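Local coordinates for phytase (Citrobacter braakii, PDB 3ZHC), which is a phytase of branch 2 of the histidine phosphatase superfamily, built round a mixed beta sheet flanked by helices, at residues 121-126 / 132-137; 293-298 / 319-324; 33-38 / 86-91; 337-342 / 352-357. The protein carries 2 engineered substitutions. One frame throughout, in Å; residues are numbered along the deposited sequence.

Interaction 1: 121-126 / 132-137. With FMT (formic acid), chain T.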
loop_
_atom_site.group_PDB
_atom_site.type_symbol
_atom_site.label_atom_id
_atom_site.label_comp_id
_atom_site.label_asym_id
_atom_site.label_seq_id
_atom_site.Cartn_x
_atom_site.Cartn_y
_atom_site.Cartn_z
ATOM N N ALA B 121 -4.676 -22.195 -23.834
ATOM C CA ALA B 121 -3.828 -22.591 -22.707
ATOM C C ALA B 121 -4.634 -22.907 -21.442
ATOM O O ALA B 121 -4.321 -23.889 -20.738
ATOM C CB ALA B 121 -2.782 -21.523 -22.422
ATOM N N PHE B 122 -5.668 -22.099 -21.150
ATOM C CA PHE B 122 -6.519 -22.355 -19.958
ATOM C C PHE B 122 -7.238 -23.719 -20.052
ATOM O O PHE B 122 -7.271 -24.461 -19.069
ATOM C CB PHE B 122 -7.522 -21.237 -19.727
ATOM C CG PHE B 122 -8.317 -21.392 -18.450
ATOM C CD1 PHE B 122 -7.756 -21.036 -17.217
ATOM C CD2 PHE B 122 -9.624 -21.897 -18.478
ATOM C CE1 PHE B 122 -8.490 -21.177 -16.013
ATOM C CE2 PHE B 122 -10.369 -22.045 -17.280
ATOM C CZ PHE B 122 -9.795 -21.682 -16.049
ATOM N N LEU B 123 -7.795 -24.033 -21.231
ATOM C CA LEU B 123 -8.467 -25.340 -21.467
ATOM C C LEU B 123 -7.497 -26.514 -21.391
ATOM O O LEU B 123 -7.878 -27.595 -20.925
ATOM C CB LEU B 123 -9.206 -25.359 -22.815
ATOM C CG LEU B 123 -10.418 -24.433 -22.907
ATOM C CD1 LEU B 123 -10.919 -24.265 -24.363
ATOM C CD2 LEU B 123 -11.545 -24.937 -21.951
ATOM N N ALA B 124 -6.244 -26.307 -21.843
ATOM C CA ALA B 124 -5.198 -27.350 -21.765
ATOM C C ALA B 124 -4.942 -27.800 -20.313
ATOM O O ALA B 124 -4.574 -28.963 -20.065
ATOM C CB ALA B 124 -3.895 -26.875 -22.422
ATOM N N GLY B 125 -5.134 -26.878 -19.370
ATOM C CA GLY B 125 -5.032 -27.167 -17.948
ATOM C C GLY B 125 -6.330 -27.694 -17.362
ATOM O O GLY B 125 -6.319 -28.669 -16.606
ATOM N N LEU B 126 -7.447 -27.039 -17.722
ATOM C CA LEU B 126 -8.771 -27.343 -17.173
ATOM C C LEU B 126 -9.359 -28.652 -17.679
ATOM O O LEU B 126 -9.833 -29.463 -16.890
ATOM C CB LEU B 126 -9.774 -26.206 -17.506
ATOM C CG LEU B 126 -11.175 -26.264 -16.830
ATOM C CD1 LEU B 126 -11.161 -25.581 -15.460
ATOM C CD2 LEU B 126 -12.263 -25.657 -17.739
ATOM N N ILE B 132 -12.725 -28.528 -26.290
ATOM C CA ILE B 132 -13.663 -27.428 -25.994
ATOM C C ILE B 132 -13.258 -26.200 -26.846
ATOM O O ILE B 132 -12.098 -25.833 -26.897
ATOM C CB ILE B 132 -13.711 -27.068 -24.497
ATOM C CG1 ILE B 132 -14.268 -28.248 -23.686
ATOM C CG2 ILE B 132 -14.556 -25.821 -24.269
ATOM C CD1 ILE B 132 -14.289 -28.018 -22.196
ATOM N N GLN B 133 -14.240 -25.593 -27.496
ATOM C CA GLN B 133 -14.022 -24.452 -28.378
ATOM C C GLN B 133 -13.640 -23.144 -27.648
ATOM O O GLN B 133 -14.127 -22.873 -26.546
ATOM C CB GLN B 133 -15.288 -24.209 -29.216
ATOM C CG GLN B 133 -15.239 -22.966 -30.164
ATOM C CD GLN B 133 -16.412 -22.888 -31.128
ATOM O OE1 GLN B 133 -16.540 -21.921 -31.873
ATOM N NE2 GLN B 133 -17.267 -23.898 -31.119
ATOM N N VAL B 134 -12.766 -22.361 -28.300
ATOM C CA VAL B 134 -12.415 -21.022 -27.888
ATOM C C VAL B 134 -13.161 -20.120 -28.857
ATOM O O VAL B 134 -12.818 -20.072 -30.038
ATOM C CB VAL B 134 -10.882 -20.752 -27.953
ATOM C CG1 VAL B 134 -10.567 -19.302 -27.570
ATOM C CG2 VAL B 134 -10.114 -21.722 -27.054
ATOM N N HIS B 135 -14.195 -19.418 -28.368
ATOM C CA HIS B 135 -14.967 -18.497 -29.213
ATOM C C HIS B 135 -14.258 -17.147 -29.347
ATOM O O HIS B 135 -13.619 -16.663 -28.395
ATOM C CB HIS B 135 -16.383 -18.274 -28.666
ATOM C CG HIS B 135 -17.233 -19.500 -28.663
ATOM N ND1 HIS B 135 -17.994 -19.878 -29.744
ATOM C CD2 HIS B 135 -17.443 -20.430 -27.711
ATOM C CE1 HIS B 135 -18.636 -20.993 -29.454
ATOM N NE2 HIS B 135 -18.318 -21.349 -28.224
ATOM N N TYR B 136 -14.384 -16.557 -30.530
ATOM C CA TYR B 136 -13.826 -15.235 -30.848
ATOM C C TYR B 136 -14.411 -14.759 -32.169
ATOM O O TYR B 136 -14.853 -15.580 -32.971
ATOM C CB TYR B 136 -12.277 -15.268 -30.935
ATOM C CG TYR B 136 -11.728 -16.310 -31.917
ATOM C CD1 TYR B 136 -11.523 -17.623 -31.512
ATOM C CD2 TYR B 136 -11.427 -15.974 -33.248
ATOM C CE1 TYR B 136 -11.024 -18.600 -32.398
ATOM C CE2 TYR B 136 -10.926 -16.942 -34.147
ATOM C CZ TYR B 136 -10.733 -18.255 -33.703
ATOM O OH TYR B 136 -10.255 -19.200 -34.541
ATOM N N GLN B 137 -14.410 -13.440 -32.393
ATOM C CA GLN B 137 -14.895 -12.879 -33.663
ATOM C C GLN B 137 -13.945 -13.316 -34.763
ATOM O O GLN B 137 -12.745 -13.186 -34.612
ATOM C CB GLN B 137 -15.005 -11.334 -33.619
ATOM C CG GLN B 137 -15.970 -10.789 -32.556
ATOM C CD GLN B 137 -17.413 -11.264 -32.750
ATOM O OE1 GLN B 137 -17.972 -11.953 -31.892
ATOM N NE2 GLN B 137 -18.009 -10.906 -33.878
HETATM C C FMT T . -19.555 -24.259 -26.081
HETATM O O1 FMT T . -18.575 -24.679 -25.439
HETATM O O2 FMT T . -19.463 -23.676 -27.166
#

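Interaction 2: 293-298 / 319-324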
loop_
_atom_site.group_PDB
_atom_site.type_symbol
_atom_site.label_atom_id
_atom_site.label_comp_id
_atom_site.label_asym_id
_atom_site.label_seq_id
_atom_site.Cartn_x
_atom_site.Cartn_y
_atom_site.Cartn_z
ATOM N N LEU B 293 -19.509 -6.381 -17.894
ATOM C CA LEU B 293 -20.485 -6.375 -16.778
ATOM C C LEU B 293 -21.843 -6.980 -17.194
ATOM O O LEU B 293 -22.431 -7.757 -16.428
ATOM C CB LEU B 293 -20.668 -4.968 -16.218
ATOM C CG LEU B 293 -19.439 -4.427 -15.455
ATOM C CD1 LEU B 293 -19.558 -2.948 -15.218
ATOM C CD2 LEU B 293 -19.249 -5.183 -14.149
ATOM N N ASP B 294 -22.319 -6.633 -18.404
ATOM C CA ASP B 294 -23.597 -7.189 -18.951
ATOM C C ASP B 294 -23.517 -8.692 -19.172
ATOM O O ASP B 294 -24.468 -9.413 -18.859
ATOM C CB ASP B 294 -23.998 -6.501 -20.269
ATOM C CG ASP B 294 -24.478 -5.052 -20.078
ATOM O OD1 ASP B 294 -24.722 -4.589 -18.918
ATOM O OD2 ASP B 294 -24.620 -4.365 -21.114
ATOM N N MET B 295 -22.376 -9.151 -19.720
ATOM C CA MET B 295 -22.087 -10.591 -19.919
ATOM C C MET B 295 -22.038 -11.318 -18.586
ATOM O O MET B 295 -22.683 -12.345 -18.422
ATOM C CB MET B 295 -20.749 -10.777 -20.666
ATOM C CG MET B 295 -20.370 -12.254 -21.050
ATOM S SD MET B 295 -21.536 -13.038 -22.212
ATOM C CE MET B 295 -21.203 -12.093 -23.694
ATOM N N ILE B 296 -21.269 -10.772 -17.632
ATOM C CA ILE B 296 -21.136 -11.364 -16.277
ATOM C C ILE B 296 -22.500 -11.496 -15.606
ATOM O O ILE B 296 -22.809 -12.537 -15.004
ATOM C CB ILE B 296 -20.206 -10.518 -15.370
ATOM C CG1 ILE B 296 -18.749 -10.595 -15.832
ATOM C CG2 ILE B 296 -20.286 -10.979 -13.903
ATOM C CD1 ILE B 296 -17.914 -9.410 -15.374
ATOM N N ASP B 297 -23.310 -10.428 -15.724
ATOM C CA ASP B 297 -24.627 -10.360 -15.109
ATOM C C ASP B 297 -25.577 -11.415 -15.726
ATOM O O ASP B 297 -26.169 -12.224 -14.998
ATOM C CB ASP B 297 -25.196 -8.934 -15.240
ATOM C CG ASP B 297 -26.424 -8.705 -14.406
ATOM O OD1 ASP B 297 -26.637 -9.408 -13.388
ATOM O OD2 ASP B 297 -27.190 -7.801 -14.769
ATOM N N THR B 298 -25.697 -11.396 -17.062
ATOM C CA THR B 298 -26.487 -12.387 -17.812
ATOM C C THR B 298 -26.087 -13.833 -17.457
ATOM O O THR B 298 -26.953 -14.672 -17.192
ATOM C CB THR B 298 -26.333 -12.212 -19.343
ATOM O OG1 THR B 298 -26.756 -10.898 -19.730
ATOM C CG2 THR B 298 -27.155 -13.255 -20.102
ATOM N N LEU B 319 -17.754 -19.946 -17.315
ATOM C CA LEU B 319 -17.546 -19.103 -18.490
ATOM C C LEU B 319 -16.200 -18.424 -18.245
ATOM O O LEU B 319 -16.073 -17.650 -17.302
ATOM C CB LEU B 319 -18.669 -18.075 -18.651
ATOM C CG LEU B 319 -18.547 -17.025 -19.769
ATOM C CD1 LEU B 319 -18.566 -17.659 -21.148
ATOM C CD2 LEU B 319 -19.652 -15.946 -19.661
ATOM N N PHE B 320 -15.203 -18.726 -19.081
ATOM C CA PHE B 320 -13.853 -18.140 -18.973
ATOM C C PHE B 320 -13.707 -17.134 -20.089
ATOM O O PHE B 320 -13.910 -17.478 -21.253
ATOM C CB PHE B 320 -12.800 -19.238 -19.071
ATOM C CG PHE B 320 -11.374 -18.745 -18.977
ATOM C CD1 PHE B 320 -10.751 -18.608 -17.735
ATOM C CD2 PHE B 320 -10.645 -18.416 -20.146
ATOM C CE1 PHE B 320 -9.421 -18.151 -17.640
ATOM C CE2 PHE B 320 -9.305 -17.955 -20.057
ATOM C CZ PHE B 320 -8.698 -17.827 -18.809
ATOM N N ILE B 321 -13.360 -15.889 -19.744
ATOM C CA ILE B 321 -13.241 -14.791 -20.715
ATOM C C ILE B 321 -11.791 -14.259 -20.707
ATOM O O ILE B 321 -11.327 -13.746 -19.686
ATOM C CB ILE B 321 -14.252 -13.654 -20.440
ATOM C CG1 ILE B 321 -15.686 -14.203 -20.356
ATOM C CG2 ILE B 321 -14.168 -12.566 -21.537
ATOM C CD1 ILE B 321 -16.763 -13.127 -20.215
ATOM N N ALA B 322 -11.102 -14.400 -21.852
ATOM C CA ALA B 322 -9.702 -13.967 -22.025
ATOM C C ALA B 322 -9.629 -12.547 -22.614
ATOM O O ALA B 322 -9.937 -12.323 -23.799
ATOM C CB ALA B 322 -8.935 -14.948 -22.902
ATOM N N GLY B 323 -9.217 -11.608 -21.769
ATOM C CA GLY B 323 -9.046 -10.223 -22.139
ATOM C C GLY B 323 -7.662 -9.731 -21.772
ATOM O O GLY B 323 -6.690 -10.494 -21.817
ATOM N N HIS B 324 -7.591 -8.444 -21.401
ATOM C CA HIS B 324 -6.343 -7.742 -21.122
ATOM C C HIS B 324 -6.352 -7.097 -19.757
ATOM O O HIS B 324 -7.404 -7.072 -19.052
ATOM C CB HIS B 324 -6.151 -6.668 -22.190
ATOM C CG HIS B 324 -6.429 -7.156 -23.579
ATOM N ND1 HIS B 324 -5.468 -7.744 -24.360
ATOM C CD2 HIS B 324 -7.565 -7.155 -24.320
ATOM C CE1 HIS B 324 -5.987 -8.081 -25.523
ATOM N NE2 HIS B 324 -7.258 -7.737 -25.528
#

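Interaction 3: 33-38 / 86-91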
loop_
_atom_site.group_PDB
_atom_site.type_symbol
_atom_site.label_atom_id
_atom_site.label_comp_id
_atom_site.label_asym_id
_atom_site.label_seq_id
_atom_site.Cartn_x
_atom_site.Cartn_y
_atom_site.Cartn_z
ATOM N N VAL B 33 -19.688 -20.039 -12.265
ATOM C CA VAL B 33 -18.507 -19.173 -12.188
ATOM C C VAL B 33 -18.284 -18.429 -13.509
ATOM O O VAL B 33 -18.467 -18.980 -14.581
ATOM C CB VAL B 33 -17.199 -19.958 -11.785
ATOM C CG1 VAL B 33 -15.947 -19.030 -11.785
ATOM C CG2 VAL B 33 -17.354 -20.616 -10.420
ATOM N N VAL B 34 -17.908 -17.166 -13.401
ATOM C CA VAL B 34 -17.461 -16.390 -14.543
ATOM C C VAL B 34 -16.074 -15.925 -14.185
ATOM O O VAL B 34 -15.870 -15.400 -13.105
ATOM C CB VAL B 34 -18.359 -15.196 -14.863
ATOM C CG1 VAL B 34 -17.805 -14.416 -16.086
ATOM C CG2 VAL B 34 -19.769 -15.646 -15.142
ATOM N N ILE B 35 -15.119 -16.143 -15.098
ATOM C CA ILE B 35 -13.747 -15.694 -14.943
ATOM C C ILE B 35 -13.447 -14.708 -16.040
ATOM O O ILE B 35 -13.656 -15.022 -17.213
ATOM C CB ILE B 35 -12.738 -16.866 -15.025
ATOM C CG1 ILE B 35 -12.956 -17.853 -13.879
ATOM C CG2 ILE B 35 -11.269 -16.343 -15.003
ATOM C CD1 ILE B 35 -12.054 -19.133 -13.947
ATOM N N VAL B 36 -12.981 -13.506 -15.665
ATOM C CA VAL B 36 -12.431 -12.548 -16.618
ATOM C C VAL B 36 -10.921 -12.610 -16.375
ATOM O O VAL B 36 -10.436 -12.187 -15.313
ATOM C CB VAL B 36 -12.942 -11.131 -16.426
ATOM C CG1 VAL B 36 -12.296 -10.213 -17.436
ATOM C CG2 VAL B 36 -14.433 -11.084 -16.577
ATOM N N SER B 37 -10.189 -13.144 -17.349
ATOM C CA SER B 37 -8.733 -13.332 -17.243
ATOM C C SER B 37 -7.977 -12.416 -18.165
ATOM O O SER B 37 -8.397 -12.186 -19.319
ATOM C CB SER B 37 -8.362 -14.764 -17.603
ATOM O OG SER B 37 -6.953 -14.998 -17.493
ATOM N N ARG B 38 -6.865 -11.886 -17.660
ATOM C CA ARG B 38 -5.892 -11.235 -18.490
ATOM C C ARG B 38 -5.146 -12.351 -19.188
ATOM O O ARG B 38 -4.947 -13.450 -18.623
ATOM C CB ARG B 38 -4.870 -10.407 -17.681
ATOM C CG ARG B 38 -3.839 -9.673 -18.565
ATOM C CD ARG B 38 -2.747 -9.032 -17.809
ATOM N NE ARG B 38 -1.754 -8.460 -18.717
ATOM C CZ ARG B 38 -0.565 -7.942 -18.355
ATOM N NH1 ARG B 38 -0.176 -7.887 -17.073
ATOM N NH2 ARG B 38 0.246 -7.462 -19.297
ATOM N N LEU B 86 -9.154 -28.685 -10.388
ATOM C CA LEU B 86 -9.128 -29.344 -9.060
ATOM C C LEU B 86 -10.026 -28.641 -8.052
ATOM O O LEU B 86 -10.755 -29.297 -7.302
ATOM C CB LEU B 86 -7.691 -29.421 -8.514
ATOM C CG LEU B 86 -6.705 -30.296 -9.317
ATOM C CD1 LEU B 86 -5.268 -29.974 -8.980
ATOM C CD2 LEU B 86 -7.011 -31.812 -9.108
ATOM N N TRP B 87 -9.979 -27.304 -8.040
ATOM C CA TRP B 87 -10.778 -26.518 -7.095
ATOM C C TRP B 87 -12.280 -26.590 -7.429
ATOM O O TRP B 87 -13.087 -26.836 -6.539
ATOM C CB TRP B 87 -10.300 -25.059 -7.024
ATOM C CG TRP B 87 -10.875 -24.359 -5.866
ATOM C CD1 TRP B 87 -10.486 -24.483 -4.549
ATOM C CD2 TRP B 87 -11.948 -23.435 -5.881
ATOM N NE1 TRP B 87 -11.257 -23.684 -3.754
ATOM C CE2 TRP B 87 -12.167 -23.026 -4.543
ATOM C CE3 TRP B 87 -12.753 -22.904 -6.893
ATOM C CZ2 TRP B 87 -13.158 -22.108 -4.193
ATOM C CZ3 TRP B 87 -13.746 -21.985 -6.549
ATOM C CH2 TRP B 87 -13.939 -21.597 -5.208
ATOM N N PHE B 88 -12.639 -26.380 -8.701
ATOM C CA PHE B 88 -14.064 -26.474 -9.131
ATOM C C PHE B 88 -14.657 -27.895 -8.961
ATOM O O PHE B 88 -15.858 -28.043 -8.686
ATOM C CB PHE B 88 -14.271 -26.005 -10.590
ATOM C CG PHE B 88 -14.033 -24.507 -10.823
ATOM C CD1 PHE B 88 -14.443 -23.527 -9.886
ATOM C CD2 PHE B 88 -13.420 -24.073 -12.006
ATOM C CE1 PHE B 88 -14.220 -22.154 -10.127
ATOM C CE2 PHE B 88 -13.198 -22.703 -12.252
ATOM C CZ PHE B 88 -13.597 -21.744 -11.310
ATOM N N THR B 89 -13.811 -28.917 -9.128
ATOM C CA THR B 89 -14.218 -30.320 -8.949
ATOM C C THR B 89 -14.447 -30.645 -7.461
ATOM O O THR B 89 -15.407 -31.340 -7.131
ATOM C CB THR B 89 -13.191 -31.313 -9.611
ATOM O OG1 THR B 89 -13.148 -31.084 -11.026
ATOM C CG2 THR B 89 -13.571 -32.774 -9.349
ATOM N N SER B 90 -13.576 -30.134 -6.579
ATOM C CA SER B 90 -13.713 -30.359 -5.125
ATOM C C SER B 90 -14.982 -29.714 -4.530
ATOM O O SER B 90 -15.495 -30.192 -3.523
ATOM C CB SER B 90 -12.487 -29.850 -4.366
ATOM O OG SER B 90 -12.450 -28.438 -4.351
ATOM N N LYS B 91 -15.455 -28.626 -5.157
ATOM C CA LYS B 91 -16.694 -27.939 -4.748
ATOM C C LYS B 91 -17.936 -28.464 -5.488
ATOM O O LYS B 91 -19.035 -28.001 -5.217
ATOM C CB LYS B 91 -16.574 -26.416 -4.970
ATOM C CG LYS B 91 -15.363 -25.740 -4.305
ATOM C CD LYS B 91 -15.364 -25.865 -2.815
ATOM C CE LYS B 91 -14.121 -25.232 -2.220
ATOM N NZ LYS B 91 -13.985 -25.575 -0.791
#

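Interaction 4: 337-342 / 352-357. Unlike the reference sequence in segment 337-342: Asn338 (reference Lys).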
loop_
_atom_site.group_PDB
_atom_site.type_symbol
_atom_site.label_atom_id
_atom_site.label_comp_id
_atom_site.label_asym_id
_atom_site.label_seq_id
_atom_site.Cartn_x
_atom_site.Cartn_y
_atom_site.Cartn_z
ATOM N N LEU B 337 -13.500 -2.072 -6.829
ATOM C CA LEU B 337 -12.694 -3.130 -6.241
ATOM C C LEU B 337 -11.286 -2.635 -6.116
ATOM O O LEU B 337 -10.673 -2.231 -7.124
ATOM C CB LEU B 337 -12.712 -4.397 -7.120
ATOM C CG LEU B 337 -13.848 -5.424 -6.973
ATOM C CD1 LEU B 337 -15.104 -4.866 -6.321
ATOM C CD2 LEU B 337 -14.158 -6.046 -8.333
ATOM N N ASN B 338 -10.761 -2.659 -4.883
ATOM C CA ASN B 338 -9.400 -2.256 -4.588
ATOM C C ASN B 338 -8.660 -3.449 -4.025
ATOM O O ASN B 338 -9.221 -4.205 -3.216
ATOM C CB ASN B 338 -9.384 -1.101 -3.602
ATOM C CG ASN B 338 -10.126 0.115 -4.122
ATOM O OD1 ASN B 338 -9.655 0.809 -5.051
ATOM N ND2 ASN B 338 -11.307 0.398 -3.526
ATOM N N TRP B 339 -7.411 -3.633 -4.457
ATOM C CA TRP B 339 -6.596 -4.740 -3.976
ATOM C C TRP B 339 -5.090 -4.561 -4.170
ATOM O O TRP B 339 -4.621 -3.667 -4.907
ATOM C CB TRP B 339 -7.038 -6.066 -4.668
ATOM C CG TRP B 339 -6.709 -6.176 -6.156
ATOM C CD1 TRP B 339 -5.469 -6.379 -6.716
ATOM C CD2 TRP B 339 -7.627 -6.109 -7.250
ATOM N NE1 TRP B 339 -5.566 -6.432 -8.073
ATOM C CE2 TRP B 339 -6.873 -6.271 -8.436
ATOM C CE3 TRP B 339 -9.016 -5.925 -7.348
ATOM C CZ2 TRP B 339 -7.453 -6.255 -9.698
ATOM C CZ3 TRP B 339 -9.599 -5.908 -8.613
ATOM C CH2 TRP B 339 -8.816 -6.074 -9.771
ATOM N N SER B 340 -4.361 -5.430 -3.491
ATOM C CA SER B 340 -2.918 -5.618 -3.662
ATOM C C SER B 340 -2.729 -7.131 -3.614
ATOM O O SER B 340 -3.410 -7.808 -2.824
ATOM C CB SER B 340 -2.128 -4.938 -2.557
ATOM O OG SER B 340 -0.728 -5.026 -2.782
ATOM N N LEU B 341 -1.824 -7.656 -4.453
ATOM C CA LEU B 341 -1.603 -9.103 -4.592
ATOM C C LEU B 341 -0.299 -9.529 -3.948
ATOM O O LEU B 341 0.754 -9.196 -4.457
ATOM C CB LEU B 341 -1.599 -9.481 -6.077
ATOM C CG LEU B 341 -2.807 -9.042 -6.901
ATOM C CD1 LEU B 341 -2.627 -9.436 -8.352
ATOM C CD2 LEU B 341 -4.134 -9.613 -6.327
ATOM N N PRO B 342 -0.357 -10.280 -2.796
ATOM C CA PRO B 342 0.901 -10.738 -2.147
ATOM C C PRO B 342 1.863 -11.435 -3.100
ATOM O O PRO B 342 1.454 -12.321 -3.858
ATOM C CB PRO B 342 0.411 -11.704 -1.068
ATOM C CG PRO B 342 -0.928 -11.129 -0.655
ATOM C CD PRO B 342 -1.547 -10.615 -1.961
ATOM N N GLY B 352 -3.820 -13.154 -14.571
ATOM C CA GLY B 352 -4.618 -12.784 -13.383
ATOM C C GLY B 352 -6.105 -12.915 -13.675
ATOM O O GLY B 352 -6.579 -12.497 -14.744
ATOM N N GLU B 353 -6.842 -13.493 -12.730
ATOM C CA GLU B 353 -8.255 -13.793 -12.926
ATOM C C GLU B 353 -9.114 -13.115 -11.916
ATOM O O GLU B 353 -8.875 -13.241 -10.733
ATOM C CB GLU B 353 -8.477 -15.288 -12.808
ATOM C CG GLU B 353 -7.823 -16.086 -13.883
ATOM C CD GLU B 353 -7.999 -17.596 -13.705
ATOM O OE1 GLU B 353 -8.636 -18.026 -12.706
ATOM O OE2 GLU B 353 -7.496 -18.347 -14.565
ATOM N N LEU B 354 -10.126 -12.389 -12.406
ATOM C CA LEU B 354 -11.152 -11.809 -11.583
ATOM C C LEU B 354 -12.252 -12.879 -11.659
ATOM O O LEU B 354 -12.773 -13.173 -12.741
ATOM C CB LEU B 354 -11.564 -10.466 -12.126
ATOM C CG LEU B 354 -12.450 -9.538 -11.298
ATOM C CD1 LEU B 354 -11.947 -9.356 -9.846
ATOM C CD2 LEU B 354 -12.578 -8.172 -12.000
ATOM N N VAL B 355 -12.582 -13.475 -10.509
ATOM C CA VAL B 355 -13.498 -14.630 -10.447
ATOM C C VAL B 355 -14.811 -14.251 -9.760
ATOM O O VAL B 355 -14.799 -13.811 -8.625
ATOM C CB VAL B 355 -12.823 -15.821 -9.703
ATOM C CG1 VAL B 355 -13.743 -17.021 -9.638
ATOM C CG2 VAL B 355 -11.516 -16.197 -10.389
ATOM N N PHE B 356 -15.923 -14.429 -10.475
ATOM C CA PHE B 356 -17.267 -14.171 -9.972
ATOM C C PHE B 356 -17.929 -15.537 -9.764
ATOM O O PHE B 356 -18.197 -16.245 -10.733
ATOM C CB PHE B 356 -18.061 -13.319 -10.960
ATOM C CG PHE B 356 -17.434 -11.976 -11.249
ATOM C CD1 PHE B 356 -16.463 -11.840 -12.257
ATOM C CD2 PHE B 356 -17.806 -10.844 -10.524
ATOM C CE1 PHE B 356 -15.868 -10.572 -12.532
ATOM C CE2 PHE B 356 -17.222 -9.582 -10.794
ATOM C CZ PHE B 356 -16.249 -9.457 -11.800
ATOM N N GLU B 357 -18.176 -15.892 -8.497
ATOM C CA GLU B 357 -18.748 -17.183 -8.100
ATOM C C GLU B 357 -20.182 -17.038 -7.617
ATOM O O GLU B 357 -20.448 -16.203 -6.789
ATOM C CB GLU B 357 -17.924 -17.781 -6.965
ATOM C CG GLU B 357 -16.510 -18.203 -7.346
ATOM C CD GLU B 357 -15.620 -18.460 -6.139
ATOM O OE1 GLU B 357 -16.125 -18.523 -4.997
ATOM O OE2 GLU B 357 -14.397 -18.598 -6.331
#

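Interaction 1: 121-126 / 132-137
Leu123 carries nearly all of the apolar contact, spreading its two methyls over the chain that returns after the helix. Leu123 CD2 packs against Ile132 CG2 at 3.9 Å, the two side chains crossing at about a right angle. Leu123 CD1 lies 3.8 Å from Val134 CG2, where the side chains run past each other in opposite senses. A chi1 of -68°, with CG anti to the carbonyl carbon, aims the fork at the returning chain, and its two methyls divide the partners between them. Leu123 CD1 also sits against the backbone, 3.2 Å from Ile132 O. The hydrogen bond to the bound formic acid lies apart from this packing: His135 NE2 donates to its O2 at 2.8 Å, almost straight (169°). This molecule, probably from the crystallisation liquor, lies at the ring edge, while Gln133 CD lies over one face of the His135 ring, offset toward its rim. The pair closes a beta-alpha-beta unit: helix 113-126 links strand 105-109 to the short parallel strand 134-135, with helix 71-90 flanking Phe122.

Interaction 2: 293-298 / 319-324
Met295 of helix 282-301 reaches down to Leu319 and Ile321 on strand 318-323, an example of a helix packed on the mixed sheet of the histidine phosphatase fold. The close part is small and wholly apolar. Its focus is Met295 CG, which stands 3.8 Å from Ile321 CD1 and 4.0 Å from Leu319 CD2, touching alternate residues that point to the same side of the strand. CG is anti to the backbone N (chi1 -175°), which extends it toward the strand; the chain then bends at chi2 and chi3, so that the methylene rather than the sulfur makes the nearest approach. Leu319 meets the methionine at about a right angle. On the other flank the helix is looser and polar: Asp294 and Thr298 are partly exposed, and Asp294 OD1 forms a salt bridge with Arg425. There the helix backbone is doubly used, since Asp294 O accepts from Thr298 N and, from the opposite face of its plane, from Thr298 OG1 at 2.9 Å.

Interaction 3: 33-38 / 86-91
Phe88 and Val33 advance on each other from opposite directions, and the far end of the phenyl ring meets the forked valine. CE1 of Phe88 lies 3.5 Å from Val33 CG2, while its CZ is 3.6 Å from Val33 CG1, so the two branches of the valine lie against the CE1-CZ bond. The CG2 methyl approaches obliquely to the ring plane. Ile35, two residues further along the strand, comes in differently: its CD1 lies near the ring plane, at the edge, 4.0 Å from Phe88 CZ. Because Phe88 CG is anti to the carbonyl carbon (chi1 -67°), the ring extends from helix 71-90 toward the sheet. This is a helix covering one face of the mixed sheet, on strand 28-38, whose alternate residue Val34 faces the other way and packs on helix 282-301. Leu93 and Leu318 add to the apolar surroundings of Phe88. At the helix end Trp87 O accepts hydrogen bonds from both Ser90 OG and Lys91 N, which arrive from the same face of its plane. The lysine also makes an aliphatic contact there, its methylene Lys91 CG sitting 4.1 Å above the centre of the Trp87 ring.

Interaction 4: 337-342 / 352-357
Leu354 CD1 is the single methyl on which this apolar contact turns, meeting two side chains of the irregular segment 337-342. Leu354 CD1 lies 4.3 Å from Leu337 CD2 and, also at 4.3 Å, from Trp339 CZ3, the methyl coming obliquely to the indole plane. At these separations the contact between the two segments is a light van der Waals one. A chi1 of 70° sets Trp339 CG beside both the backbone N and the carbonyl carbon, and the six-membered part of the indole ends up toward the strand. Phe373 meets this ring at about 30° between planes. Leu354 belongs to strand 353-361 of the mixed sheet, which runs antiparallel to strand 28-38, and the segment opposite leads away from helix 325-335, so a loop is laid across one face of the sheet; Leu328 and Leu331 of that helix also touch Leu354. Polar interactions lie away from the meeting point. Trp339 NE1 is hydrogen-bonded to Asn347 O, which helps to hold the ring's orientation. Ser340 packs on Val64 of the second subunit.

Overall arrangement
All four contacts reach the same mixed sheet, yet they differ in depth. Interactions 2, 3 and 4 are buried; interaction 1, its centre about 18 Å from the centre of the chain, is partly buried and has a formic acid bound at His135. Strand 28-38 of interaction 3 lies between the strands of interactions 2 and 4, bonded in parallel to 318-323 and antiparallel to 353-361, so these three share a backbone framework while their side chains pack on different helices or a loop. Interaction 1 joins this core through Phe122, whose ring stacks with Phe320 and touches Ile35. The chemistry across each pair of segments is apolar throughout; buried charged groups such as Arg38, Asp297 and Glu353 find partners outside the paired segments.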